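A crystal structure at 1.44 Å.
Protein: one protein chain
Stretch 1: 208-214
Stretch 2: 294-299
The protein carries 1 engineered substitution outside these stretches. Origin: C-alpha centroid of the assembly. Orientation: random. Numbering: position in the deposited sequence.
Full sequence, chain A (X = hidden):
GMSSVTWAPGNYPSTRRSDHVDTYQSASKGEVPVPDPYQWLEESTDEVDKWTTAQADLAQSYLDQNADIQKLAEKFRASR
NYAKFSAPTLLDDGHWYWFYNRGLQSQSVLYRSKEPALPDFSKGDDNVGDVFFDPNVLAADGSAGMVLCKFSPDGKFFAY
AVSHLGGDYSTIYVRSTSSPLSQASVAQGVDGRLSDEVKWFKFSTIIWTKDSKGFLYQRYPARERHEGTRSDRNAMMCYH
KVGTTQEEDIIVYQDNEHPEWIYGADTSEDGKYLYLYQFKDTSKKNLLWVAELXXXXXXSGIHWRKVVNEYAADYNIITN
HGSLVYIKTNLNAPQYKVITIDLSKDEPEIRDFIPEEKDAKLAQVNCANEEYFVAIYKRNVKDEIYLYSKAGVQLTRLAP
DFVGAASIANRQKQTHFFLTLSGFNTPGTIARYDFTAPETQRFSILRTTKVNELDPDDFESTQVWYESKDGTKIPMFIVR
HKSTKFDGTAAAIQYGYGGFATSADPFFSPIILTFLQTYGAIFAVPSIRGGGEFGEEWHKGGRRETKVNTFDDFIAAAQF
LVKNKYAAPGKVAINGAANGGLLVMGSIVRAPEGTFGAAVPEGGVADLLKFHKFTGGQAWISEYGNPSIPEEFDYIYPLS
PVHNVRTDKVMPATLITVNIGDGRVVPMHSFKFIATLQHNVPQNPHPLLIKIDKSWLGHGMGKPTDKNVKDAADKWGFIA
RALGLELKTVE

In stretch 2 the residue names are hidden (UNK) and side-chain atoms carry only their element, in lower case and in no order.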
# COMPACT_ATOMS: atom_id res chain seq x y z
N TRP A 208 -15.79 15.00 -3.94
CA TRP A 208 -16.83 15.86 -4.49
C TRP A 208 -17.69 16.46 -3.40
O TRP A 208 -17.99 15.82 -2.39
CB TRP A 208 -17.75 15.05 -5.39
CG TRP A 208 -17.14 14.65 -6.74
CD1 TRP A 208 -16.41 13.51 -7.02
CD2 TRP A 208 -17.24 15.37 -7.97
NE1 TRP A 208 -16.02 13.51 -8.34
CE2 TRP A 208 -16.52 14.63 -8.95
CE3 TRP A 208 -17.85 16.57 -8.36
CZ2 TRP A 208 -16.42 15.02 -10.26
CZ3 TRP A 208 -17.72 16.98 -9.69
CH2 TRP A 208 -17.03 16.22 -10.62
N THR A 209 -18.13 17.69 -3.64
CA THR A 209 -19.24 18.21 -2.88
C THR A 209 -20.53 17.54 -3.34
O THR A 209 -20.65 17.06 -4.48
CB THR A 209 -19.30 19.73 -2.98
OG1 THR A 209 -19.25 20.14 -4.35
CG2 THR A 209 -18.15 20.38 -2.21
N LYS A 210 -21.49 17.45 -2.41
CA LYS A 210 -22.69 16.67 -2.65
C LYS A 210 -23.65 17.34 -3.62
O LYS A 210 -24.60 16.69 -4.09
CB LYS A 210 -23.37 16.30 -1.34
CG LYS A 210 -22.97 14.98 -0.73
CD LYS A 210 -21.50 14.69 -0.77
CE LYS A 210 -21.22 13.34 -0.06
NZ LYS A 210 -19.78 12.93 -0.05
N ASP A 211 -23.40 18.60 -3.97
CA ASP A 211 -24.09 19.28 -5.05
C ASP A 211 -23.50 18.98 -6.43
O ASP A 211 -24.00 19.51 -7.43
CB ASP A 211 -24.09 20.79 -4.76
CG ASP A 211 -22.67 21.37 -4.62
OD1 ASP A 211 -21.71 20.70 -5.06
OD2 ASP A 211 -22.51 22.47 -4.00
N SER A 212 -22.43 18.18 -6.49
CA SER A 212 -21.75 17.78 -7.72
C SER A 212 -21.19 18.94 -8.52
O SER A 212 -20.87 18.78 -9.71
CB SER A 212 -22.64 16.92 -8.61
OG SER A 212 -23.00 15.68 -7.99
N LYS A 213 -20.96 20.08 -7.88
CA LYS A 213 -20.45 21.22 -8.62
C LYS A 213 -18.94 21.20 -8.75
O LYS A 213 -18.39 21.91 -9.60
CB LYS A 213 -20.87 22.52 -7.89
CG LYS A 213 -22.37 22.76 -7.85
CD LYS A 213 -22.65 24.08 -7.15
CE LYS A 213 -24.12 24.49 -7.26
NZ LYS A 213 -24.36 25.63 -6.30
N GLY A 214 -18.26 20.43 -7.92
CA GLY A 214 -16.81 20.48 -7.90
C GLY A 214 -16.30 19.49 -6.88
O GLY A 214 -17.06 18.79 -6.21
N UNK A 294 -23.47 26.15 3.29
CA UNK A 294 -24.84 26.52 3.00
C UNK A 294 -25.18 25.92 1.63
O UNK A 294 -24.34 25.27 1.00
o UNK A 294 -23.89 30.00 2.42
o UNK A 294 -23.95 28.33 1.01
c UNK A 294 -25.07 28.04 3.09
c UNK A 294 -24.23 28.83 2.11
N UNK A 295 -26.42 26.09 1.18
CA UNK A 295 -26.84 25.34 -0.01
C UNK A 295 -26.08 25.75 -1.27
O UNK A 295 -26.07 24.99 -2.25
c UNK A 295 -28.36 25.39 -0.23
o UNK A 295 -31.29 24.88 1.95
o UNK A 295 -31.14 25.54 -0.15
c UNK A 295 -29.15 24.68 0.89
c UNK A 295 -30.64 25.03 0.89
N UNK A 296 -25.44 26.93 -1.28
CA UNK A 296 -24.55 27.36 -2.34
C UNK A 296 -23.20 26.62 -2.38
O UNK A 296 -22.49 26.74 -3.39
o UNK A 296 -26.39 29.27 -3.08
c UNK A 296 -24.26 28.85 -2.16
o UNK A 296 -25.62 30.73 -1.62
c UNK A 296 -25.51 29.69 -2.30
N UNK A 297 -22.85 25.86 -1.35
CA UNK A 297 -21.61 25.08 -1.39
C UNK A 297 -20.35 25.87 -1.05
O UNK A 297 -20.37 26.90 -0.36
N UNK A 298 -19.22 25.37 -1.54
CA UNK A 298 -17.91 25.89 -1.16
C UNK A 298 -17.68 27.25 -1.79
O UNK A 298 -17.82 27.43 -3.01
c UNK A 298 -16.80 24.91 -1.60
c UNK A 298 -16.96 23.60 -0.93
c UNK A 298 -15.41 25.47 -1.34
N UNK A 299 -17.29 28.21 -0.95
CA UNK A 299 -16.84 29.54 -1.34
C UNK A 299 -15.56 29.85 -0.57
O UNK A 299 -15.14 29.08 0.30
c UNK A 299 -20.93 31.56 -0.40
c UNK A 299 -17.89 30.63 -1.03
n UNK A 299 -21.94 30.46 -0.61
c UNK A 299 -19.11 30.62 -1.93
c UNK A 299 -20.05 31.81 -1.63
O HOH W 1 -19.76 23.40 -3.81
O HOH W 2 -24.59 24.09 -4.01

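Position 294 carries two side-chain carbons, the second bearing two oxygens: a short carboxylate. It stays out of reach of stretch 1: the nearer of its two oxygens is still 7.8 Å from Lys 213 NZ. The residue is Asp 294. Its OD1 accepts a weak hydrogen bond from the backbone N of position 296 at 3.1 Å, and its carbonyl O receives the N of position 297 at 2.8 Å, closing a type I turn.

Position 295 has three side-chain carbons in an unbranched row, the third carrying two oxygens, one methylene longer than its predecessor. The end of this chain leads away from stretch 1, and what approaches is the main chain, with the carbonyl O of 295 lying 4.4 Å from Lys 213 NZ. This is Glu 295.

At position 296 two carbons again end in two oxygens. The CA-to-CB bond points away from stretch 1, while the backbone O sits 3.6 Å from Lys 213 NZ, too long to count as a hydrogen bond. The residue is Asp 296.

Position 297 has no side-chain atoms, and its CA packs 3.8 Å from Asp 211 OD2. With phi/psi of 81/-156°, a CB would be jammed against the preceding carbonyl O, and it would also lie 2.6 Å from Asp 211 OD2. Both constraints fit Gly 297.

Position 298 shows three side-chain carbons, the first carrying the other two. This compact fork has no polar atom, and one tip meets Thr 209 CG2 at 3.7 Å. It is Val 298, the tip being CG2.

Position 299 has four carbons in a row ending in nitrogen, and makes no contact with stretch 1. This is Lys 299, which folds back over its own turn: NZ forms a salt bridge with Asp 294 OD1 at 3.3 Å and a longer one with Asp 296 OD2 at 3.8 Å.

No direct hydrogen bond joins the stretches; two waters do the work. Asp 211 is held by Thr 209 OG1, which donates to its OD1 at 2.6 Å, and by Lys 213 N, which donates to the same OD1 at 3.0 Å. Its OD2 receives both waters. Water 1, 2.9 Å from Asp 211 OD2, accepts from Val 298 N at 3.1 Å; water 2, 2.6 Å from that oxygen, accepts from Lys 213 NZ at 2.8 Å and donates to Glu 295 O at 2.5 Å. A small, largely solvent-mediated contact results, with the Thr 209–Val 298 methyl packing as its apolar part.

Stretch 2, residues 294-299: DEDGVK
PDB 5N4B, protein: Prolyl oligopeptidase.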